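Local coordinates for putative methyl-accepting chemotaxis signal transduction protein (PDB 4XMR) that probably senses amino acids such as isoleucine through a tandem PAS sensory domain and passes the signal across the membrane to steer chemotaxis, at residues I47-Y52 and I147-K152; Y82-N86 and I110-Y116; W115-L120 and I153-L157; N123-T128 and I141-K145. All coordinates share one frame; numbering follows the deposited sequence. Where two conformers were deposited one is given.

In the fold
All four contacts gather on the six-stranded antiparallel sheet of the first sensor (PAS-like, Cache) domain, and differ by how far they lie from its ligand. Contact 1 is a surface contact, where the last part of helix 9-48 meets the turn after strand 139-149 and a lysine ammonium bonds to two backbone carbonyls. Contacts 2 and 3 are buried, have centres about 6 Å apart and share Trp115 and Tyr116 of helix 114-120; contact 2 mixes aromatic packing with ligand bonds, whereas contact 3 is apolar between its segments. Contact 4, partly buried, pairs strand 126-132 with strand 139-149 through backbone hydrogen bonds, and Ser144 ties it to Trp115 of contacts 2 and 3.

Contact 1. Residues I47-Y52 and I147-K152; sequences IANLPY and IYKDGK
Lys149 reaches across from the end of strand 139-149 and places its ammonium group between the carbonyl of Ala48 in the last part of helix 9-48 and that of Leu50 in the loop after it. NZ donates to Ala48 O at 2.9 Å and to Leu50 O at 2.8 Å. The first bond comes in close to the line of its carbonyl, with a C=O...N angle of 159° and a modest tilt from the plane; the second approaches Leu50 O from above the carbonyl plane. CG stands anti to the backbone N and the chain then bends at chi2 (65°), which turns the otherwise extended tail back toward the helix. On its way the aliphatic part runs past Tyr52, whose ring meets it edge-on: Tyr52 CD2 lies 3.4 Å from Lys149 CG. Lys149 O is also in the plane of that ring, at its edge, and farther along Lys152 CG comes near the phenol OH. A type I' turn from Lys149 to Lys152 brings both lysines to the ring edge. At the inner end, Ile47 and Ile147 cross at about a right angle and touch through their CG2 methyls, 4.1 Å apart, while Ala48 CB rests against Tyr148 O at 3.7 Å. Ile47 and Ile147 both pack on Leu157 of the neighbouring strand, so this corner passes from hydrophobic core to surface within a few residues. One ammonium thus satisfies two carbonyl oxygens, and the partial negative charge near the C-terminal end of a helix probably favours a cation here.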
# COMPACT_ATOMS: atom_id res chain seq x y z
N ILE B 47 16.82 -12.57 -10.49
CA ILE B 47 17.01 -13.42 -11.65
C ILE B 47 18.40 -13.22 -12.27
O ILE B 47 19.12 -14.19 -12.55
CB ILE B 47 15.91 -13.21 -12.71
CG1 ILE B 47 14.55 -13.63 -12.13
CG2 ILE B 47 16.23 -14.00 -13.99
CD1 ILE B 47 13.36 -13.20 -12.97
N ALA B 48 18.78 -11.96 -12.44
CA ALA B 48 20.06 -11.63 -13.04
C ALA B 48 21.25 -12.01 -12.14
O ALA B 48 22.38 -12.08 -12.61
CB ALA B 48 20.10 -10.16 -13.41
N ASN B 49 20.98 -12.25 -10.86
CA ASN B 49 22.02 -12.69 -9.93
C ASN B 49 22.37 -14.17 -10.08
O ASN B 49 23.37 -14.64 -9.53
CB ASN B 49 21.58 -12.41 -8.49
CG ASN B 49 22.66 -12.69 -7.48
OD1 ASN B 49 23.78 -12.22 -7.61
ND2 ASN B 49 22.33 -13.47 -6.46
N LEU B 50 21.54 -14.92 -10.80
CA LEU B 50 21.85 -16.30 -11.13
C LEU B 50 23.07 -16.32 -12.04
O LEU B 50 23.27 -15.39 -12.83
CB LEU B 50 20.68 -16.97 -11.83
CG LEU B 50 19.45 -17.27 -10.95
CD1 LEU B 50 18.28 -17.69 -11.83
CD2 LEU B 50 19.76 -18.36 -9.91
N PRO B 51 23.91 -17.36 -11.94
CA PRO B 51 25.05 -17.40 -12.85
C PRO B 51 24.62 -17.50 -14.32
O PRO B 51 23.56 -18.06 -14.60
CB PRO B 51 25.83 -18.64 -12.41
CG PRO B 51 24.89 -19.44 -11.58
CD PRO B 51 23.88 -18.49 -11.00
N TYR B 52 25.43 -16.96 -15.22
CA TYR B 52 25.11 -16.91 -16.65
C TYR B 52 24.72 -18.30 -17.17
O TYR B 52 23.74 -18.44 -17.92
CB TYR B 52 26.30 -16.30 -17.42
CG TYR B 52 26.10 -16.06 -18.91
CD1 TYR B 52 26.43 -17.04 -19.83
CD2 TYR B 52 25.61 -14.85 -19.39
CE1 TYR B 52 26.26 -16.84 -21.19
CE2 TYR B 52 25.44 -14.64 -20.76
CZ TYR B 52 25.77 -15.64 -21.65
OH TYR B 52 25.61 -15.46 -23.00
N ILE B 147 15.43 -8.48 -19.03
CA ILE B 147 16.45 -8.99 -18.13
C ILE B 147 17.72 -9.24 -18.91
O ILE B 147 17.71 -9.98 -19.90
CB ILE B 147 16.03 -10.32 -17.49
CG1 ILE B 147 14.62 -10.20 -16.91
CG2 ILE B 147 17.04 -10.75 -16.42
CD1 ILE B 147 14.49 -9.11 -15.88
N TYR B 148 18.81 -8.64 -18.46
CA TYR B 148 20.12 -8.83 -19.07
C TYR B 148 21.06 -9.51 -18.10
O TYR B 148 20.99 -9.29 -16.90
CB TYR B 148 20.71 -7.49 -19.49
CG TYR B 148 19.91 -6.81 -20.56
CD1 TYR B 148 20.16 -7.05 -21.90
CD2 TYR B 148 18.88 -5.94 -20.22
CE1 TYR B 148 19.41 -6.44 -22.89
CE2 TYR B 148 18.13 -5.32 -21.20
CZ TYR B 148 18.40 -5.57 -22.52
OH TYR B 148 17.64 -4.95 -23.48
N LYS B 149 21.94 -10.34 -18.65
CA LYS B 149 23.01 -10.96 -17.89
C LYS B 149 24.30 -10.74 -18.67
O LYS B 149 24.40 -11.14 -19.82
CB LYS B 149 22.77 -12.46 -17.73
CG LYS B 149 23.85 -13.19 -16.94
CD LYS B 149 23.89 -12.74 -15.48
CE LYS B 149 24.95 -13.51 -14.71
NZ LYS B 149 24.95 -13.20 -13.25
N ASP B 150 25.28 -10.08 -18.04
CA ASP B 150 26.54 -9.75 -18.70
C ASP B 150 26.28 -9.04 -20.02
O ASP B 150 26.96 -9.28 -21.02
CB ASP B 150 27.40 -11.00 -18.89
CG ASP B 150 27.87 -11.58 -17.57
OD1 ASP B 150 27.40 -11.12 -16.51
OD2 ASP B 150 28.69 -12.52 -17.59
N GLY B 151 25.26 -8.18 -20.03
CA GLY B 151 24.92 -7.39 -21.19
C GLY B 151 24.10 -8.08 -22.26
O GLY B 151 23.75 -7.47 -23.27
N LYS B 152 23.77 -9.35 -22.03
CA LYS B 152 23.04 -10.15 -23.02
C LYS B 152 21.60 -10.36 -22.59
O LYS B 152 21.32 -10.70 -21.44
CB LYS B 152 23.73 -11.50 -23.21
CG LYS B 152 25.22 -11.40 -23.50
CD LYS B 152 25.56 -11.77 -24.94
CE LYS B 152 27.01 -11.43 -25.26
NZ LYS B 152 27.59 -12.28 -26.33

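Contact 2. Residues Y82-N86 and I110-Y116; sequences YLGLN and IKTKDWY. With ILE (isoleucine), chain E.
Strand 80-84 and the loop leading into helix 114-120 approach without pairing, their backbones closest at Gly84 and Ile110, with CA atoms 7.0 Å apart. Tyr82 and Trp115 form an edge-to-face pair: the CE2 edge of the tyrosine points at one face of the indole, its centroid 4.9 Å from that of the six-membered ring of Trp115 and the planes at 70°, while Tyr116 CB covers the opposite indole face. Trp115 holds chi1 at 64°, its CG between the backbone N and carbonyl carbon, which swings the indole inward to the ligand. There NE1 donates to O of the bound isoleucine at 3.0 Å, and the extended side chain of Lys113, at the N-cap position, brings NZ to the same oxygen at 2.8 Å; this ammonium is also hydrogen-bonded to Leu108 O and Thr134 OG1. The ligand's CD1 methyl sits over the centre of the Tyr82 ring, so one aromatic pair serves both the carboxylate and the aliphatic side chain. Gly84 leaves room for Ile110 CD1, 3.6 Å from its CA. Toward the surface Lys111 bends at chi3 and donates NZ to Asn86 OD1 at 3.0 Å from above the amide plane, with a weak second bond to Asn86 O. A water donates to Asn86 OD1 and also hydrogen-bonds Tyr116 OH. Tyr131 and Thr134 complete the ligand's hydrogen bonds with Asp133 and Asp160, and Asp160 also takes the phenol of Tyr82. Strand 80-84 lies between strands 90-94 and 152-162, and helix 114-120 packs across the sheet, Trp115 on Thr142 and Val156, Tyr116 on Val156.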
# COMPACT_ATOMS: atom_id res chain seq x y z
N TYR B 82 6.21 -14.17 -14.78
CA TYR B 82 6.72 -14.95 -15.89
C TYR B 82 7.97 -14.38 -16.53
O TYR B 82 8.26 -13.18 -16.41
CB TYR B 82 5.63 -15.14 -16.97
CG TYR B 82 4.88 -13.89 -17.33
CD1 TYR B 82 3.76 -13.51 -16.61
CD2 TYR B 82 5.27 -13.10 -18.41
CE1 TYR B 82 3.05 -12.37 -16.94
CE2 TYR B 82 4.56 -11.96 -18.76
CZ TYR B 82 3.45 -11.60 -18.02
OH TYR B 82 2.75 -10.47 -18.38
N LEU B 83 8.70 -15.24 -17.22
CA LEU B 83 9.84 -14.84 -18.03
C LEU B 83 9.60 -15.27 -19.47
O LEU B 83 9.52 -16.46 -19.77
CB LEU B 83 11.13 -15.46 -17.49
CG LEU B 83 12.42 -15.06 -18.22
CD1 LEU B 83 12.70 -13.56 -18.12
CD2 LEU B 83 13.61 -15.89 -17.72
N GLY B 84 9.44 -14.29 -20.36
CA GLY B 84 9.29 -14.56 -21.78
C GLY B 84 10.63 -14.64 -22.48
O GLY B 84 11.46 -13.76 -22.32
N LEU B 85 10.84 -15.69 -23.27
CA LEU B 85 12.12 -15.89 -23.97
C LEU B 85 12.05 -15.48 -25.44
O LEU B 85 10.97 -15.41 -26.02
CB LEU B 85 12.54 -17.36 -23.86
CG LEU B 85 12.58 -17.94 -22.44
CD1 LEU B 85 12.92 -19.43 -22.45
CD2 LEU B 85 13.54 -17.17 -21.55
N ASN B 86 13.21 -15.23 -26.06
CA ASN B 86 13.24 -14.86 -27.48
C ASN B 86 12.72 -15.96 -28.41
O ASN B 86 12.24 -15.68 -29.50
CB ASN B 86 14.64 -14.41 -27.93
CG ASN B 86 14.70 -14.10 -29.43
OD1 ASN B 86 14.06 -13.16 -29.91
ND2 ASN B 86 15.47 -14.89 -30.17
N ILE B 110 4.07 -14.29 -27.56
CA ILE B 110 4.58 -13.18 -26.76
C ILE B 110 5.36 -12.12 -27.52
O ILE B 110 5.33 -10.95 -27.15
CB ILE B 110 5.42 -13.67 -25.59
CG1 ILE B 110 6.73 -14.28 -26.09
CG2 ILE B 110 4.61 -14.65 -24.77
CD1 ILE B 110 7.74 -14.53 -25.01
N LYS B 111 6.06 -12.51 -28.59
CA LYS B 111 7.01 -11.61 -29.23
C LYS B 111 6.35 -10.43 -29.94
O LYS B 111 7.02 -9.47 -30.31
CB LYS B 111 7.94 -12.36 -30.19
CG LYS B 111 8.93 -13.27 -29.49
CD LYS B 111 9.94 -13.86 -30.46
CE LYS B 111 10.85 -12.78 -31.03
NZ LYS B 111 11.88 -13.37 -31.93
N THR B 112 5.03 -10.51 -30.12
CA THR B 112 4.31 -9.41 -30.74
C THR B 112 3.48 -8.64 -29.73
O THR B 112 2.67 -7.79 -30.10
CB THR B 112 3.41 -9.91 -31.90
OG1 THR B 112 2.63 -11.03 -31.45
CG2 THR B 112 4.25 -10.34 -33.12
N LYS B 113 3.67 -8.92 -28.45
CA LYS B 113 2.91 -8.25 -27.40
C LYS B 113 3.62 -7.02 -26.84
O LYS B 113 4.84 -6.97 -26.80
CB LYS B 113 2.55 -9.22 -26.27
CG LYS B 113 1.48 -10.20 -26.71
CD LYS B 113 1.03 -11.10 -25.59
CE LYS B 113 -0.10 -12.01 -26.05
NZ LYS B 113 -0.54 -12.97 -25.00
N ASP B 114 2.83 -6.04 -26.43
CA ASP B 114 3.38 -4.76 -25.97
C ASP B 114 4.27 -4.91 -24.75
O ASP B 114 5.35 -4.32 -24.69
CB ASP B 114 2.26 -3.75 -25.72
CG ASP B 114 1.97 -2.87 -26.93
OD1 ASP B 114 2.36 -3.25 -28.05
OD2 ASP B 114 1.34 -1.81 -26.76
N TRP B 115 3.84 -5.71 -23.77
CA TRP B 115 4.65 -5.87 -22.56
C TRP B 115 6.02 -6.42 -22.91
O TRP B 115 7.01 -6.11 -22.26
CB TRP B 115 3.95 -6.74 -21.49
CG TRP B 115 3.69 -8.19 -21.86
CD1 TRP B 115 2.50 -8.72 -22.25
CD2 TRP B 115 4.63 -9.28 -21.82
NE1 TRP B 115 2.64 -10.07 -22.49
CE2 TRP B 115 3.94 -10.43 -22.24
CE3 TRP B 115 5.99 -9.38 -21.51
CZ2 TRP B 115 4.55 -11.68 -22.33
CZ3 TRP B 115 6.60 -10.62 -21.60
CH2 TRP B 115 5.88 -11.75 -22.00
N TYR B 116 6.07 -7.23 -23.97
CA TYR B 116 7.32 -7.82 -24.39
C TYR B 116 8.11 -6.81 -25.23
O TYR B 116 9.25 -6.47 -24.90
CB TYR B 116 7.06 -9.11 -25.17
CG TYR B 116 8.30 -9.87 -25.57
CD1 TYR B 116 8.90 -9.64 -26.80
CD2 TYR B 116 8.87 -10.82 -24.73
CE1 TYR B 116 10.03 -10.33 -27.17
CE2 TYR B 116 10.01 -11.51 -25.10
CZ TYR B 116 10.58 -11.25 -26.32
OH TYR B 116 11.71 -11.94 -26.70
N ILE E . -0.80 -11.42 -19.25
CA ILE E . 0.16 -11.84 -20.26
C ILE E . -0.52 -11.79 -21.62
O ILE E . 0.13 -11.67 -22.65
CB ILE E . 0.73 -13.26 -19.95
CG1 ILE E . 1.97 -13.52 -20.81
CG2 ILE E . -0.33 -14.33 -20.14
CD1 ILE E . 2.75 -14.76 -20.39
OXT ILE E . -1.75 -11.83 -21.70
O HOH W 1 12.99 -11.08 -28.89

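Contact 3. Residues W115-L120 and I153-L157. With ILE (isoleucine), chain E.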
# COMPACT_ATOMS: atom_id res chain seq x y z
N TRP B 115 3.84 -5.71 -23.77
CA TRP B 115 4.65 -5.87 -22.56
C TRP B 115 6.02 -6.42 -22.91
O TRP B 115 7.01 -6.11 -22.26
CB TRP B 115 3.95 -6.74 -21.49
CG TRP B 115 3.69 -8.19 -21.86
CD1 TRP B 115 2.50 -8.72 -22.25
CD2 TRP B 115 4.63 -9.28 -21.82
NE1 TRP B 115 2.64 -10.07 -22.49
CE2 TRP B 115 3.94 -10.43 -22.24
CE3 TRP B 115 5.99 -9.38 -21.51
CZ2 TRP B 115 4.55 -11.68 -22.33
CZ3 TRP B 115 6.60 -10.62 -21.60
CH2 TRP B 115 5.88 -11.75 -22.00
N TYR B 116 6.07 -7.23 -23.97
CA TYR B 116 7.32 -7.82 -24.39
C TYR B 116 8.11 -6.81 -25.23
O TYR B 116 9.25 -6.47 -24.90
CB TYR B 116 7.06 -9.11 -25.17
CG TYR B 116 8.30 -9.87 -25.57
CD1 TYR B 116 8.90 -9.64 -26.80
CD2 TYR B 116 8.87 -10.82 -24.73
CE1 TYR B 116 10.03 -10.33 -27.17
CE2 TYR B 116 10.01 -11.51 -25.10
CZ TYR B 116 10.58 -11.25 -26.32
OH TYR B 116 11.71 -11.94 -26.70
N GLN B 117 7.50 -6.31 -26.29
CA GLN B 117 8.22 -5.42 -27.21
C GLN B 117 8.64 -4.10 -26.57
O GLN B 117 9.74 -3.62 -26.81
CB GLN B 117 7.42 -5.21 -28.49
CG GLN B 117 7.46 -6.42 -29.40
CD GLN B 117 8.86 -6.73 -29.91
OE1 GLN B 117 9.61 -5.82 -30.28
NE2 GLN B 117 9.21 -8.01 -29.94
N GLU B 118 7.79 -3.54 -25.72
CA GLU B 118 8.13 -2.25 -25.11
C GLU B 118 9.27 -2.37 -24.10
O GLU B 118 10.07 -1.45 -23.95
CB GLU B 118 6.90 -1.59 -24.49
CG GLU B 118 5.86 -1.17 -25.51
CD GLU B 118 6.42 -0.20 -26.54
OE1 GLU B 118 7.14 0.74 -26.14
OE2 GLU B 118 6.15 -0.39 -27.74
N ALA B 119 9.36 -3.51 -23.43
CA ALA B 119 10.42 -3.74 -22.46
C ALA B 119 11.79 -3.76 -23.13
O ALA B 119 12.79 -3.37 -22.54
CB ALA B 119 10.20 -5.04 -21.72
N LEU B 120 11.82 -4.24 -24.38
CA LEU B 120 13.06 -4.32 -25.14
C LEU B 120 13.49 -2.97 -25.70
O LEU B 120 14.63 -2.80 -26.14
CB LEU B 120 12.92 -5.34 -26.28
CG LEU B 120 12.68 -6.79 -25.87
CD1 LEU B 120 12.42 -7.65 -27.10
CD2 LEU B 120 13.86 -7.33 -25.09
N ILE B 153 20.67 -10.16 -23.53
CA ILE B 153 19.26 -10.34 -23.23
C ILE B 153 18.97 -11.79 -22.89
O ILE B 153 19.36 -12.71 -23.62
CB ILE B 153 18.37 -9.84 -24.41
CG1 ILE B 153 16.89 -9.90 -24.03
CG2 ILE B 153 18.64 -10.62 -25.70
CD1 ILE B 153 16.52 -8.95 -22.92
N ILE B 154 18.32 -12.00 -21.76
CA ILE B 154 17.87 -13.32 -21.35
C ILE B 154 16.39 -13.49 -21.69
O ILE B 154 15.94 -14.55 -22.13
CB ILE B 154 18.09 -13.53 -19.83
CG1 ILE B 154 19.58 -13.44 -19.49
CG2 ILE B 154 17.48 -14.85 -19.35
CD1 ILE B 154 20.45 -14.34 -20.36
N GLY B 155 15.62 -12.43 -21.49
CA GLY B 155 14.21 -12.49 -21.78
C GLY B 155 13.54 -11.29 -21.16
O GLY B 155 14.22 -10.38 -20.69
N VAL B 156 12.22 -11.30 -21.18
CA VAL B 156 11.45 -10.21 -20.60
C VAL B 156 10.63 -10.74 -19.43
O VAL B 156 9.81 -11.65 -19.58
CB VAL B 156 10.54 -9.54 -21.64
CG1 VAL B 156 9.68 -8.48 -20.96
CG2 VAL B 156 11.39 -8.91 -22.76
N LEU B 157 10.87 -10.17 -18.26
CA LEU B 157 10.10 -10.46 -17.06
C LEU B 157 8.77 -9.73 -17.11
O LEU B 157 8.73 -8.54 -17.47
CB LEU B 157 10.87 -9.98 -15.85
CG LEU B 157 10.15 -10.03 -14.50
CD1 LEU B 157 9.94 -11.48 -14.07
CD2 LEU B 157 10.95 -9.26 -13.46
N ILE E . -0.80 -11.42 -19.25
CA ILE E . 0.16 -11.84 -20.26
C ILE E . -0.52 -11.79 -21.62
O ILE E . 0.13 -11.67 -22.65
CB ILE E . 0.73 -13.26 -19.95
CG1 ILE E . 1.97 -13.52 -20.81
CG2 ILE E . -0.33 -14.33 -20.14
CD1 ILE E . 2.75 -14.76 -20.39
OXT ILE E . -1.75 -11.83 -21.70
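Trp115 O, which accepts a hydrogen bond from Ser144 OG of the adjacent strand 139-149, has the CG1 methyl of Val156 against it at 3.8 Å. The indole of the same residue, whose N-H faces the bound isoleucine, abuts the strand with the edge of its six-membered ring: Val156 CG1 lies in the indole plane, 3.8 Å from Trp115 CZ3. Val156 carries most of the strand's side, and its two methyls divide the work. CG1, anti to the backbone N (chi1 175°), also reaches to Ala119 CB at 3.6 Å. CG2 lies over the face of the Tyr116 ring in a CH-pi contact, 4.1 Å from the ring centroid and 28° off the normal, and touches Leu120 CD2 at 3.7 Å. This is helix-on-sheet packing as in a PAS-like (Cache) sensor domain, where helix 114-120 lies across the central antiparallel sheet; helix and strand segments run at 118° to each other, with axes 8.5 Å apart. A classic beta bulge, in which Ile154 and Gly155 both face Ile147, precedes Val156 on this strand. Leu157 points to the other side of the sheet, where it packs on Thr40, Leu43 and Ile47 of the long helix 9-48. At the surface end Leu120 CD2 meets Ile153 CD1 at 3.8 Å, the two side chains crossing at about a right angle.

Contact 4. Residues N123-T128 and I141-K145; sequences NDIFVT and ITYSK
Ser144 OG lies at the edge of the Phe126 ring, near its plane and 4.1 Å from Phe126 CD2, and Ile125 CG2 sits at the edge of the Tyr143 ring. Val127 runs alongside Tyr143, both leaving the sheet on one face, with Val127 CG2 3.8 Å from Tyr143 CD2; Val127 CG1 turns to Ile141 CG2 instead. Phe126 and Ser144 are a hydrogen-bonded antiparallel pair: Phe126 N to Ser144 O and Ser144 N to Phe126 O are both 2.9 Å, each in the carbonyl plane. Val127 and Tyr143 form the next, non-hydrogen-bonded pair. Thr128 N then donates to Thr142 O, but the return bond runs to a side chain: Thr142 N donates to Thr128 OG1 at 3.0 Å. With chi1 at 69°, Thr128 holds OG1 between its backbone N and carbonyl carbon, where it stands in for a main-chain acceptor. A water donates to both Phe126 O and Ser144 OG, the latter 2.7 Å away and the hydroxyl that also holds the helix 114-120 backbone. At the outer end the bent Lys145 side chain gives a weak bond from NZ to Asn123 O and a salt bridge to Glu44 of helix 9-48. Thr142 OG1 is hydrogen-bonded to Tyr131 and Asp160. Such a pairing is that of a beta hairpin at the margin of the antiparallel sheet of a PAS-like sensor domain, the Ile125, Val127 and Tyr143 face toward helix 9-48, the Phe126 and Ser144 face toward helix 114-120, with Thr142 reaching the isoleucine pocket.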
# COMPACT_ATOMS: atom_id res chain seq x y z
N ASN B 123 15.16 0.86 -20.93
CA ASN B 123 15.88 0.44 -19.74
C ASN B 123 14.90 0.33 -18.58
O ASN B 123 15.20 -0.25 -17.54
CB ASN B 123 16.94 1.48 -19.38
CG ASN B 123 18.35 0.99 -19.63
OD1 ASN B 123 18.56 -0.03 -20.29
ND2 ASN B 123 19.32 1.72 -19.11
N ASP B 124 13.72 0.90 -18.79
CA ASP B 124 12.77 1.10 -17.71
C ASP B 124 11.81 -0.06 -17.57
O ASP B 124 11.70 -0.92 -18.45
CB ASP B 124 11.97 2.38 -17.94
CG ASP B 124 12.85 3.61 -18.00
OD1 ASP B 124 13.90 3.63 -17.32
OD2 ASP B 124 12.50 4.56 -18.73
N ILE B 125 11.11 -0.09 -16.44
CA ILE B 125 9.93 -0.91 -16.32
C ILE B 125 8.88 -0.32 -17.24
O ILE B 125 8.71 0.91 -17.30
CB ILE B 125 9.40 -0.91 -14.89
CG1 ILE B 125 10.40 -1.59 -13.98
CG2 ILE B 125 8.03 -1.62 -14.81
CD1 ILE B 125 10.04 -1.51 -12.56
N PHE B 126 8.23 -1.18 -18.00
CA PHE B 126 7.09 -0.78 -18.79
C PHE B 126 5.81 -1.15 -18.05
O PHE B 126 5.68 -2.26 -17.54
CB PHE B 126 7.12 -1.43 -20.17
CG PHE B 126 6.02 -0.95 -21.07
CD1 PHE B 126 6.08 0.31 -21.65
CD2 PHE B 126 4.92 -1.75 -21.34
CE1 PHE B 126 5.07 0.76 -22.47
CE2 PHE B 126 3.90 -1.30 -22.16
CZ PHE B 126 3.97 -0.04 -22.73
N VAL B 127 4.87 -0.21 -18.01
CA VAL B 127 3.58 -0.45 -17.39
C VAL B 127 2.53 -0.41 -18.48
O VAL B 127 2.34 0.63 -19.13
CB VAL B 127 3.25 0.62 -16.34
CG1 VAL B 127 1.93 0.28 -15.64
CG2 VAL B 127 4.39 0.76 -15.33
N THR B 128 1.84 -1.52 -18.71
CA THR B 128 0.82 -1.56 -19.74
C THR B 128 -0.46 -0.91 -19.27
O THR B 128 -0.75 -0.86 -18.07
CB THR B 128 0.45 -3.01 -20.13
OG1 THR B 128 -0.25 -3.64 -19.05
CG2 THR B 128 1.68 -3.81 -20.48
N ILE B 141 -2.94 -5.24 -15.05
CA ILE B 141 -1.90 -4.31 -15.42
C ILE B 141 -0.60 -5.09 -15.34
O ILE B 141 -0.34 -5.79 -14.35
CB ILE B 141 -1.84 -3.14 -14.44
CG1 ILE B 141 -3.12 -2.30 -14.56
CG2 ILE B 141 -0.59 -2.29 -14.69
CD1 ILE B 141 -3.38 -1.42 -13.35
N THR B 142 0.20 -5.00 -16.40
CA THR B 142 1.46 -5.72 -16.48
C THR B 142 2.65 -4.78 -16.31
O THR B 142 2.70 -3.70 -16.93
CB THR B 142 1.59 -6.47 -17.82
OG1 THR B 142 0.56 -7.46 -17.90
CG2 THR B 142 2.94 -7.16 -17.95
N TYR B 143 3.58 -5.19 -15.45
CA TYR B 143 4.84 -4.51 -15.27
C TYR B 143 5.87 -5.40 -15.91
O TYR B 143 5.99 -6.57 -15.54
CB TYR B 143 5.12 -4.33 -13.77
CG TYR B 143 4.02 -3.57 -13.09
CD1 TYR B 143 2.86 -4.21 -12.67
CD2 TYR B 143 4.11 -2.20 -12.90
CE1 TYR B 143 1.82 -3.52 -12.08
CE2 TYR B 143 3.06 -1.49 -12.31
CZ TYR B 143 1.93 -2.16 -11.90
OH TYR B 143 0.88 -1.51 -11.29
N SER B 144 6.62 -4.89 -16.88
CA SER B 144 7.61 -5.72 -17.55
C SER B 144 8.99 -5.08 -17.58
O SER B 144 9.12 -3.85 -17.50
CB SER B 144 7.16 -6.13 -18.95
OG SER B 144 6.98 -4.99 -19.78
N LYS B 145 10.01 -5.92 -17.70
CA LYS B 145 11.38 -5.44 -17.69
C LYS B 145 12.26 -6.44 -18.41
O LYS B 145 12.21 -7.63 -18.13
CB LYS B 145 11.87 -5.25 -16.26
CG LYS B 145 13.26 -4.64 -16.19
CD LYS B 145 13.38 -3.65 -15.04
CE LYS B 145 14.26 -2.47 -15.42
NZ LYS B 145 15.60 -2.87 -15.95
O HOH W 2 4.44 -4.24 -19.20